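Local coordinates for protein cryptic loci regulator 2 (Schizosaccharomyces pombe 972h-, PDB 5IKJ) that promotes transcriptional silencing as part of a histone-deacetylase-containing repressor complex at the mating-type region and centromere, and is needed for proper nucleosome positioning at heterochromatic loci, at residues Y172-G177 against C206-G211; W19-S24 against L190-S195; I15-S20 against S146-Y151. All blocks are in the same frame, centred on the assembly; numbering follows the deposited sequence.

In the fold
The three contacts gather around one zinc site, formed by His189, Cys204, Cys206 and Cys209. Contact 1 supplies two of its cysteines. Contact 2, centred about 11 Å from contact 1, reaches the site through Asp21, whose OD2 hydrogen-bonds to His189 NE2, and through Trp192, whose side chain is about 5 Å from the metal. Contact 3 uses segment 15-20, which overlaps segment 19-24 of contact 2 at Trp19 and Ser20; their centres are about 7 Å apart. Its Tyr151 side chain, about 7 Å from the zinc, places OH 2.9 Å from Asp21 OD1 and CD2 3.2 Å from Tyr172 O of contact 1. Gly173 O lies 2.9 Å from Arg23 N, also joining contacts 1 and 2.

Contact 1: Y172-G177 against C206-G211; sequences YGHPSG and CVLCSG. With ZN (zinc ion), chain C.
A histidine that does not itself bind the zinc donates a hydrogen bond to one of the metal's thiolate ligands: His174 NE2 lies 3.2 Å from Cys209 SG. The bond is fairly straight, with an N-H...S angle of 161°, and the sulfur sits almost in the imidazole plane, at the ring edge. His174 CG is anti to the backbone N (chi1 -169°), where CD1 of Leu208, from helix 207-210, packs on it and on CB. Leu208 CB lies over the centre of one ring face, 3.7 Å from the centroid, a CH-pi contact. Pro175 CD covers the opposite face nearer the rim. At the other nitrogen, Ser176 N donates to His174 ND1 at 3.2 Å, and Ser176 OG is a second hydrogen-bonding partner, so both nitrogens have partners, which would hold the ring's rotation. The bond to sulfur would probably draw off some thiolate charge. Cys206 SG, at the helix N-cap, accepts from Cys209 N at 3.4 Å. Both sulfurs bind zinc at 2.4 Å, and His189 and Cys204 complete a site of three cysteines and one histidine built on a CxxC turn, with His174 in its second shell.

Contact 2: W19-S24 against L190-S195; sequences WSDGRS and LYWLIS
The Trp19 indole carries Leu193 CD2 over one face, displaced toward the rim and 3.9 Å from the centroid of the six-membered ring, a CH-pi contact. At its edge, near the ring plane, stands Trp192 CH2, 3.8 Å from Trp19 CZ2. The two six-membered rings are inclined by 68°, in neither a stack nor an edge-to-face pair. Trp19 CG lies between the backbone N and the carbonyl carbon (chi1 87°), from where NE1 comes within 2.9 Å of Leu193 O, a weak hydrogen bond with an N-H...O angle of only 122°. Leu193 O also has a weak hydrogen bond with a polar side chain of another protein chain. Arg199 makes a cation-pi contact with the indole. Leu193 CD2 is shared, meeting Asp21 OD1 at 3.7 Å as well. Ser20 OG accepts from Gly22 N at 2.9 Å, an ST turn. The Asp21 carboxylate is held by hydrogen bonds from outside the two segments, OD1 by Tyr151 OH and OD2 by His189 NE2. Trp192 also packs against the ring of His189, and its NE1 hydrogen-bonds to Asn200 O. Asp21 would thus position a zinc ligand from the second shell and probably polarise its imidazole. The N-terminal loop is thereby clasped to helix 183-195, which carries His189, in a carboxylate-histidine-zinc arrangement familiar from structural and catalytic zinc sites alike.

Contact 3: I15-S20 against S146-Y151; sequences ITCVWS and SLPTNY
Ser20 and Tyr151 meet with the serine hydroxyl at the edge of the phenol ring, in its plane, and OG 3.8 Å from Tyr151 CE1. The motif beneath is a type II beta turn from Pro148 to Tyr151, closed by Tyr151 N donating to Pro148 O at 3.0 Å. Ser20 holds OG anti to its backbone N (chi1 163°), directed at the turn, where it donates to Thr149 O at 2.6 Å in the carbonyl plane, on a lone pair. The Ser20 and Thr149 side chains approach through their CB atoms, 4.1 Å apart. An alanine in place of Ser20 would probably leave Thr149 O without this donor and Gly22 N without its acceptor. Tyr151 OH hydrogen-bonds to Asp21 OD1, which would hold the far end of the ring. Nearer the strand, Cys17 SG rests against Pro148 CG at 3.9 Å, with Leu190 and Ile194 of helix 183-195 also touching this cysteine. Strand 14-17 runs parallel to 143-144, and its Ile15 and Thr16 pair antiparallel with a strand of another protein chain. A water bridges the two segments, accepting from Cys17 N at 2.6 Å and donating to Ser146 O at 3.1 Å.

Contact 1: Y172-G177 against C206-G211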
loop_
_atom_site.group_PDB
_atom_site.type_symbol
_atom_site.label_atom_id
_atom_site.label_comp_id
_atom_site.label_asym_id
_atom_site.label_seq_id
_atom_site.Cartn_x
_atom_site.Cartn_y
_atom_site.Cartn_z
ATOM N N TYR A 172 -17.753 9.752 -27.553
ATOM C CA TYR A 172 -19.088 10.009 -27.036
ATOM C C TYR A 172 -19.682 8.733 -26.446
ATOM O O TYR A 172 -19.207 7.622 -26.696
ATOM C CB TYR A 172 -20.006 10.547 -28.135
ATOM C CG TYR A 172 -19.786 12.004 -28.487
ATOM C CD1 TYR A 172 -18.797 12.382 -29.387
ATOM C CD2 TYR A 172 -20.580 13.000 -27.932
ATOM C CE1 TYR A 172 -18.600 13.713 -29.716
ATOM C CE2 TYR A 172 -20.390 14.333 -28.255
ATOM C CZ TYR A 172 -19.399 14.682 -29.148
ATOM O OH TYR A 172 -19.206 16.005 -29.473
ATOM N N GLY A 173 -20.740 8.907 -25.656
ATOM C CA GLY A 173 -21.410 7.789 -25.021
ATOM C C GLY A 173 -21.744 8.044 -23.566
ATOM O O GLY A 173 -22.671 7.440 -23.020
ATOM N N HIS A 174 -21.000 8.942 -22.931
ATOM C CA HIS A 174 -21.205 9.203 -21.515
ATOM C C HIS A 174 -22.609 9.761 -21.287
ATOM O O HIS A 174 -23.084 10.587 -22.075
ATOM C CB HIS A 174 -20.154 10.187 -21.000
ATOM C CG HIS A 174 -20.115 10.308 -19.509
ATOM N ND1 HIS A 174 -20.881 11.218 -18.814
ATOM C CD2 HIS A 174 -19.399 9.632 -18.579
ATOM C CE1 HIS A 174 -20.639 11.099 -17.521
ATOM N NE2 HIS A 174 -19.744 10.142 -17.353
ATOM N N PRO A 175 -23.303 9.335 -20.225
ATOM C CA PRO A 175 -24.694 9.782 -20.031
ATOM C C PRO A 175 -24.877 11.290 -20.030
ATOM O O PRO A 175 -25.965 11.772 -20.377
ATOM C CB PRO A 175 -25.065 9.173 -18.671
ATOM C CG PRO A 175 -24.186 7.988 -18.534
ATOM C CD PRO A 175 -22.896 8.348 -19.208
ATOM N N SER A 176 -23.856 12.059 -19.647
ATOM C CA SER A 176 -23.987 13.511 -19.621
ATOM C C SER A 176 -24.162 14.109 -21.010
ATOM O O SER A 176 -24.514 15.289 -21.119
ATOM C CB SER A 176 -22.764 14.137 -18.949
ATOM O OG SER A 176 -21.603 13.988 -19.750
ATOM N N GLY A 177 -23.932 13.331 -22.067
ATOM C CA GLY A 177 -23.986 13.844 -23.417
ATOM C C GLY A 177 -22.712 14.502 -23.893
ATOM O O GLY A 177 -22.673 14.983 -25.034
ATOM N N CYS A 206 -13.373 10.573 -13.144
ATOM C CA CYS A 206 -13.266 11.155 -14.472
ATOM C C CYS A 206 -13.890 12.548 -14.499
ATOM O O CYS A 206 -14.674 12.928 -13.627
ATOM C CB CYS A 206 -13.935 10.256 -15.513
ATOM S SG CYS A 206 -15.658 10.666 -15.871
ATOM N N VAL A 207 -13.539 13.309 -15.538
ATOM C CA VAL A 207 -13.915 14.718 -15.593
ATOM C C VAL A 207 -15.420 14.877 -15.746
ATOM O O VAL A 207 -16.001 15.849 -15.250
ATOM C CB VAL A 207 -13.171 15.433 -16.739
ATOM C CG1 VAL A 207 -13.311 16.944 -16.598
ATOM C CG2 VAL A 207 -11.698 15.038 -16.773
ATOM N N LEU A 208 -16.081 13.938 -16.428
ATOM C CA LEU A 208 -17.496 14.106 -16.735
ATOM C C LEU A 208 -18.394 13.710 -15.569
ATOM O O LEU A 208 -19.523 14.203 -15.472
ATOM C CB LEU A 208 -17.856 13.298 -17.984
ATOM C CG LEU A 208 -17.126 13.701 -19.270
ATOM C CD1 LEU A 208 -17.596 12.847 -20.438
ATOM C CD2 LEU A 208 -17.316 15.179 -19.590
ATOM N N CYS A 209 -17.922 12.836 -14.681
ATOM C CA CYS A 209 -18.674 12.503 -13.477
ATOM C C CYS A 209 -18.324 13.404 -12.304
ATOM O O CYS A 209 -19.168 13.619 -11.426
ATOM C CB CYS A 209 -18.421 11.046 -13.074
ATOM S SG CYS A 209 -18.743 9.836 -14.379
ATOM N N SER A 210 -17.102 13.943 -12.271
ATOM C CA SER A 210 -16.615 14.687 -11.120
ATOM C C SER A 210 -16.462 16.181 -11.362
ATOM O O SER A 210 -16.409 16.940 -10.391
ATOM C CB SER A 210 -15.259 14.124 -10.667
ATOM O OG SER A 210 -15.393 12.791 -10.205
ATOM N N GLY A 211 -16.393 16.621 -12.615
ATOM C CA GLY A 211 -16.167 18.023 -12.907
ATOM C C GLY A 211 -14.976 18.600 -12.168
ATOM O O GLY A 211 -13.844 18.147 -12.357
HETATM ZN ZN ZN C . -16.710 8.761 -14.904
#

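Contact 2: W19-S24 against L190-S195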
loop_
_atom_site.group_PDB
_atom_site.type_symbol
_atom_site.label_atom_id
_atom_site.label_comp_id
_atom_site.label_asym_id
_atom_site.label_seq_id
_atom_site.Cartn_x
_atom_site.Cartn_y
_atom_site.Cartn_z
ATOM N N TRP A 19 -19.929 -4.571 -18.289
ATOM C CA TRP A 19 -21.092 -3.700 -18.364
ATOM C C TRP A 19 -20.657 -2.318 -18.834
ATOM O O TRP A 19 -19.476 -1.964 -18.785
ATOM C CB TRP A 19 -21.811 -3.600 -17.010
ATOM C CG TRP A 19 -21.272 -2.532 -16.112
ATOM C CD1 TRP A 19 -20.134 -2.586 -15.361
ATOM C CD2 TRP A 19 -21.857 -1.248 -15.863
ATOM N NE1 TRP A 19 -19.972 -1.412 -14.663
ATOM C CE2 TRP A 19 -21.016 -0.575 -14.954
ATOM C CE3 TRP A 19 -23.007 -0.601 -16.322
ATOM C CZ2 TRP A 19 -21.292 0.712 -14.495
ATOM C CZ3 TRP A 19 -23.278 0.676 -15.866
ATOM C CH2 TRP A 19 -22.424 1.318 -14.963
ATOM N N SER A 20 -21.634 -1.535 -19.286
ATOM C CA SER A 20 -21.368 -0.213 -19.834
ATOM C C SER A 20 -22.559 0.696 -19.575
ATOM O O SER A 20 -23.711 0.284 -19.726
ATOM C CB SER A 20 -21.085 -0.282 -21.341
ATOM O OG SER A 20 -21.207 0.997 -21.939
ATOM N N ASP A 21 -22.268 1.936 -19.181
ATOM C CA ASP A 21 -23.280 2.971 -19.027
ATOM C C ASP A 21 -23.485 3.777 -20.303
ATOM O O ASP A 21 -24.226 4.767 -20.286
ATOM C CB ASP A 21 -22.895 3.912 -17.881
ATOM C CG ASP A 21 -21.675 4.755 -18.203
ATOM O OD1 ASP A 21 -20.850 4.320 -19.035
ATOM O OD2 ASP A 21 -21.540 5.853 -17.626
ATOM N N GLY A 22 -22.853 3.376 -21.404
ATOM C CA GLY A 22 -22.930 4.162 -22.621
ATOM C C GLY A 22 -24.351 4.290 -23.132
ATOM O O GLY A 22 -25.178 3.389 -22.979
ATOM N N ARG A 23 -24.632 5.435 -23.753
ATOM C CA ARG A 23 -25.935 5.715 -24.341
ATOM C C ARG A 23 -25.733 6.096 -25.799
ATOM O O ARG A 23 -25.074 7.098 -26.097
ATOM C CB ARG A 23 -26.660 6.832 -23.585
ATOM C CG ARG A 23 -26.929 6.501 -22.127
ATOM C CD ARG A 23 -28.030 7.366 -21.529
ATOM N NE ARG A 23 -29.301 6.647 -21.449
ATOM C CZ ARG A 23 -30.404 6.941 -22.136
ATOM N NH1 ARG A 23 -30.438 7.967 -22.978
ATOM N NH2 ARG A 23 -31.493 6.202 -21.973
ATOM N N SER A 24 -26.298 5.293 -26.703
ATOM C CA SER A 24 -26.124 5.536 -28.131
ATOM C C SER A 24 -26.634 6.912 -28.539
ATOM O O SER A 24 -26.092 7.521 -29.469
ATOM C CB SER A 24 -26.841 4.451 -28.934
ATOM O OG SER A 24 -28.240 4.491 -28.706
ATOM N N LEU A 190 -13.299 4.604 -17.814
ATOM C CA LEU A 190 -13.105 3.197 -18.145
ATOM C C LEU A 190 -12.731 2.393 -16.908
ATOM O O LEU A 190 -13.260 1.298 -16.683
ATOM C CB LEU A 190 -12.022 3.052 -19.215
ATOM C CG LEU A 190 -11.680 1.615 -19.626
ATOM C CD1 LEU A 190 -12.885 0.928 -20.248
ATOM C CD2 LEU A 190 -10.493 1.586 -20.578
ATOM N N TYR A 191 -11.812 2.920 -16.098
ATOM C CA TYR A 191 -11.374 2.213 -14.901
ATOM C C TYR A 191 -12.511 2.076 -13.894
ATOM O O TYR A 191 -12.604 1.065 -13.190
ATOM C CB TYR A 191 -10.185 2.948 -14.287
ATOM C CG TYR A 191 -9.681 2.359 -12.994
ATOM C CD1 TYR A 191 -8.859 1.239 -12.991
ATOM C CD2 TYR A 191 -10.013 2.933 -11.775
ATOM C CE1 TYR A 191 -8.391 0.703 -11.808
ATOM C CE2 TYR A 191 -9.549 2.405 -10.589
ATOM C CZ TYR A 191 -8.739 1.290 -10.611
ATOM O OH TYR A 191 -8.277 0.760 -9.429
ATOM N N TRP A 192 -13.385 3.081 -13.815
ATOM C CA TRP A 192 -14.546 2.989 -12.936
ATOM C C TRP A 192 -15.524 1.927 -13.421
ATOM O O TRP A 192 -16.152 1.237 -12.611
ATOM C CB TRP A 192 -15.235 4.351 -12.847
ATOM C CG TRP A 192 -16.544 4.324 -12.125
ATOM C CD1 TRP A 192 -16.736 4.340 -10.774
ATOM C CD2 TRP A 192 -17.850 4.288 -12.715
ATOM N NE1 TRP A 192 -18.079 4.311 -10.486
ATOM C CE2 TRP A 192 -18.784 4.279 -11.661
ATOM C CE3 TRP A 192 -18.319 4.259 -14.032
ATOM C CZ2 TRP A 192 -20.160 4.242 -11.881
ATOM C CZ3 TRP A 192 -19.685 4.222 -14.249
ATOM C CH2 TRP A 192 -20.589 4.214 -13.180
ATOM N N LEU A 193 -15.667 1.780 -14.742
ATOM C CA LEU A 193 -16.617 0.814 -15.282
ATOM C C LEU A 193 -16.240 -0.611 -14.902
ATOM O O LEU A 193 -17.117 -1.444 -14.644
ATOM C CB LEU A 193 -16.702 0.951 -16.802
ATOM C CG LEU A 193 -17.571 2.087 -17.345
ATOM C CD1 LEU A 193 -17.398 2.201 -18.852
ATOM C CD2 LEU A 193 -19.038 1.869 -16.991
ATOM N N ILE A 194 -14.943 -0.915 -14.860
ATOM C CA ILE A 194 -14.508 -2.275 -14.565
ATOM C C ILE A 194 -14.225 -2.505 -13.084
ATOM O O ILE A 194 -14.138 -3.665 -12.656
ATOM C CB ILE A 194 -13.257 -2.644 -15.381
ATOM C CG1 ILE A 194 -12.082 -1.756 -14.996
ATOM C CG2 ILE A 194 -13.534 -2.541 -16.873
ATOM C CD1 ILE A 194 -11.148 -2.383 -14.006
ATOM N N SER A 195 -14.080 -1.443 -12.289
ATOM C CA SER A 195 -13.696 -1.568 -10.886
ATOM C C SER A 195 -14.873 -1.424 -9.927
ATOM O O SER A 195 -15.034 -2.249 -9.022
ATOM C CB SER A 195 -12.620 -0.533 -10.541
ATOM O OG SER A 195 -11.357 -0.926 -11.049
#

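Contact 3: I15-S20 against S146-Y151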
loop_
_atom_site.group_PDB
_atom_site.type_symbol
_atom_site.label_atom_id
_atom_site.label_comp_id
_atom_site.label_asym_id
_atom_site.label_seq_id
_atom_site.Cartn_x
_atom_site.Cartn_y
_atom_site.Cartn_z
ATOM N N ILE A 15 -9.158 -7.411 -23.712
ATOM C CA ILE A 15 -9.997 -7.027 -22.580
ATOM C C ILE A 15 -11.368 -6.607 -23.089
ATOM O O ILE A 15 -11.481 -5.892 -24.091
ATOM C CB ILE A 15 -9.337 -5.893 -21.769
ATOM C CG1 ILE A 15 -8.058 -6.395 -21.094
ATOM C CG2 ILE A 15 -10.300 -5.340 -20.720
ATOM C CD1 ILE A 15 -7.180 -5.290 -20.543
ATOM N N THR A 16 -12.414 -7.051 -22.391
ATOM C CA THR A 16 -13.785 -6.657 -22.683
ATOM C C THR A 16 -14.453 -6.170 -21.404
ATOM O O THR A 16 -14.173 -6.667 -20.310
ATOM C CB THR A 16 -14.601 -7.816 -23.277
ATOM O OG1 THR A 16 -13.870 -8.422 -24.350
ATOM C CG2 THR A 16 -15.943 -7.321 -23.803
ATOM N N CYS A 17 -15.340 -5.190 -21.552
ATOM C CA CYS A 17 -16.087 -4.660 -20.419
ATOM C C CYS A 17 -17.322 -5.513 -20.161
ATOM O O CYS A 17 -18.073 -5.829 -21.087
ATOM C CB CYS A 17 -16.497 -3.211 -20.677
ATOM S SG CYS A 17 -15.138 -2.035 -20.601
ATOM N N VAL A 18 -17.531 -5.880 -18.895
ATOM C CA VAL A 18 -18.704 -6.670 -18.535
ATOM C C VAL A 18 -19.974 -5.842 -18.686
ATOM O O VAL A 18 -21.004 -6.342 -19.153
ATOM C CB VAL A 18 -18.548 -7.223 -17.106
ATOM C CG1 VAL A 18 -19.864 -7.802 -16.594
ATOM C CG2 VAL A 18 -17.458 -8.285 -17.072
ATOM N N TRP A 19 -19.929 -4.571 -18.289
ATOM C CA TRP A 19 -21.092 -3.700 -18.364
ATOM C C TRP A 19 -20.657 -2.318 -18.834
ATOM O O TRP A 19 -19.476 -1.964 -18.785
ATOM C CB TRP A 19 -21.811 -3.600 -17.010
ATOM C CG TRP A 19 -21.272 -2.532 -16.112
ATOM C CD1 TRP A 19 -20.134 -2.586 -15.361
ATOM C CD2 TRP A 19 -21.857 -1.248 -15.863
ATOM N NE1 TRP A 19 -19.972 -1.412 -14.663
ATOM C CE2 TRP A 19 -21.016 -0.575 -14.954
ATOM C CE3 TRP A 19 -23.007 -0.601 -16.322
ATOM C CZ2 TRP A 19 -21.292 0.712 -14.495
ATOM C CZ3 TRP A 19 -23.278 0.676 -15.866
ATOM C CH2 TRP A 19 -22.424 1.318 -14.963
ATOM N N SER A 20 -21.634 -1.535 -19.286
ATOM C CA SER A 20 -21.368 -0.213 -19.834
ATOM C C SER A 20 -22.559 0.696 -19.575
ATOM O O SER A 20 -23.711 0.284 -19.726
ATOM C CB SER A 20 -21.085 -0.282 -21.341
ATOM O OG SER A 20 -21.207 0.997 -21.939
ATOM N N SER A 146 -12.767 -4.382 -27.616
ATOM C CA SER A 146 -13.858 -3.572 -28.131
ATOM C C SER A 146 -14.104 -2.421 -27.169
ATOM O O SER A 146 -13.899 -2.554 -25.960
ATOM C CB SER A 146 -15.132 -4.406 -28.301
ATOM O OG SER A 146 -16.251 -3.582 -28.572
ATOM N N LEU A 147 -14.542 -1.293 -27.718
ATOM C CA LEU A 147 -14.945 -0.183 -26.875
ATOM C C LEU A 147 -16.195 -0.567 -26.086
ATOM O O LEU A 147 -16.989 -1.400 -26.535
ATOM C CB LEU A 147 -15.224 1.060 -27.713
ATOM C CG LEU A 147 -14.006 1.798 -28.269
ATOM C CD1 LEU A 147 -14.448 2.810 -29.313
ATOM C CD2 LEU A 147 -13.225 2.483 -27.157
ATOM N N PRO A 148 -16.394 0.017 -24.906
ATOM C CA PRO A 148 -17.602 -0.300 -24.136
ATOM C C PRO A 148 -18.849 -0.034 -24.962
ATOM O O PRO A 148 -18.925 0.944 -25.708
ATOM C CB PRO A 148 -17.513 0.634 -22.922
ATOM C CG PRO A 148 -16.080 1.052 -22.849
ATOM C CD PRO A 148 -15.567 1.043 -24.249
ATOM N N THR A 149 -19.825 -0.934 -24.836
ATOM C CA THR A 149 -21.065 -0.833 -25.596
ATOM C C THR A 149 -21.606 0.591 -25.569
ATOM O O THR A 149 -21.628 1.244 -24.525
ATOM C CB THR A 149 -22.108 -1.805 -25.027
ATOM O OG1 THR A 149 -21.660 -3.152 -25.225
ATOM C CG2 THR A 149 -23.468 -1.621 -25.703
ATOM N N ASN A 150 -22.027 1.066 -26.741
ATOM C CA ASN A 150 -22.672 2.363 -26.961
ATOM C C ASN A 150 -21.705 3.541 -26.912
ATOM O O ASN A 150 -22.164 4.693 -26.896
ATOM C CB ASN A 150 -23.812 2.618 -25.968
ATOM C CG ASN A 150 -25.055 1.815 -26.294
ATOM O OD1 ASN A 150 -24.990 0.804 -26.993
ATOM N ND2 ASN A 150 -26.200 2.269 -25.799
ATOM N N TYR A 151 -20.396 3.308 -26.896
ATOM C CA TYR A 151 -19.417 4.378 -27.039
ATOM C C TYR A 151 -18.923 4.431 -28.479
ATOM O O TYR A 151 -18.710 3.393 -29.112
ATOM C CB TYR A 151 -18.235 4.182 -26.085
ATOM C CG TYR A 151 -18.505 4.649 -24.670
ATOM C CD1 TYR A 151 -19.183 3.841 -23.767
ATOM C CD2 TYR A 151 -18.081 5.900 -24.238
ATOM C CE1 TYR A 151 -19.432 4.266 -22.474
ATOM C CE2 TYR A 151 -18.324 6.333 -22.947
ATOM C CZ TYR A 151 -19.001 5.512 -22.069
ATOM O OH TYR A 151 -19.248 5.936 -20.782
HETATM O O HOH W 1 -15.642 -3.709 -23.701
#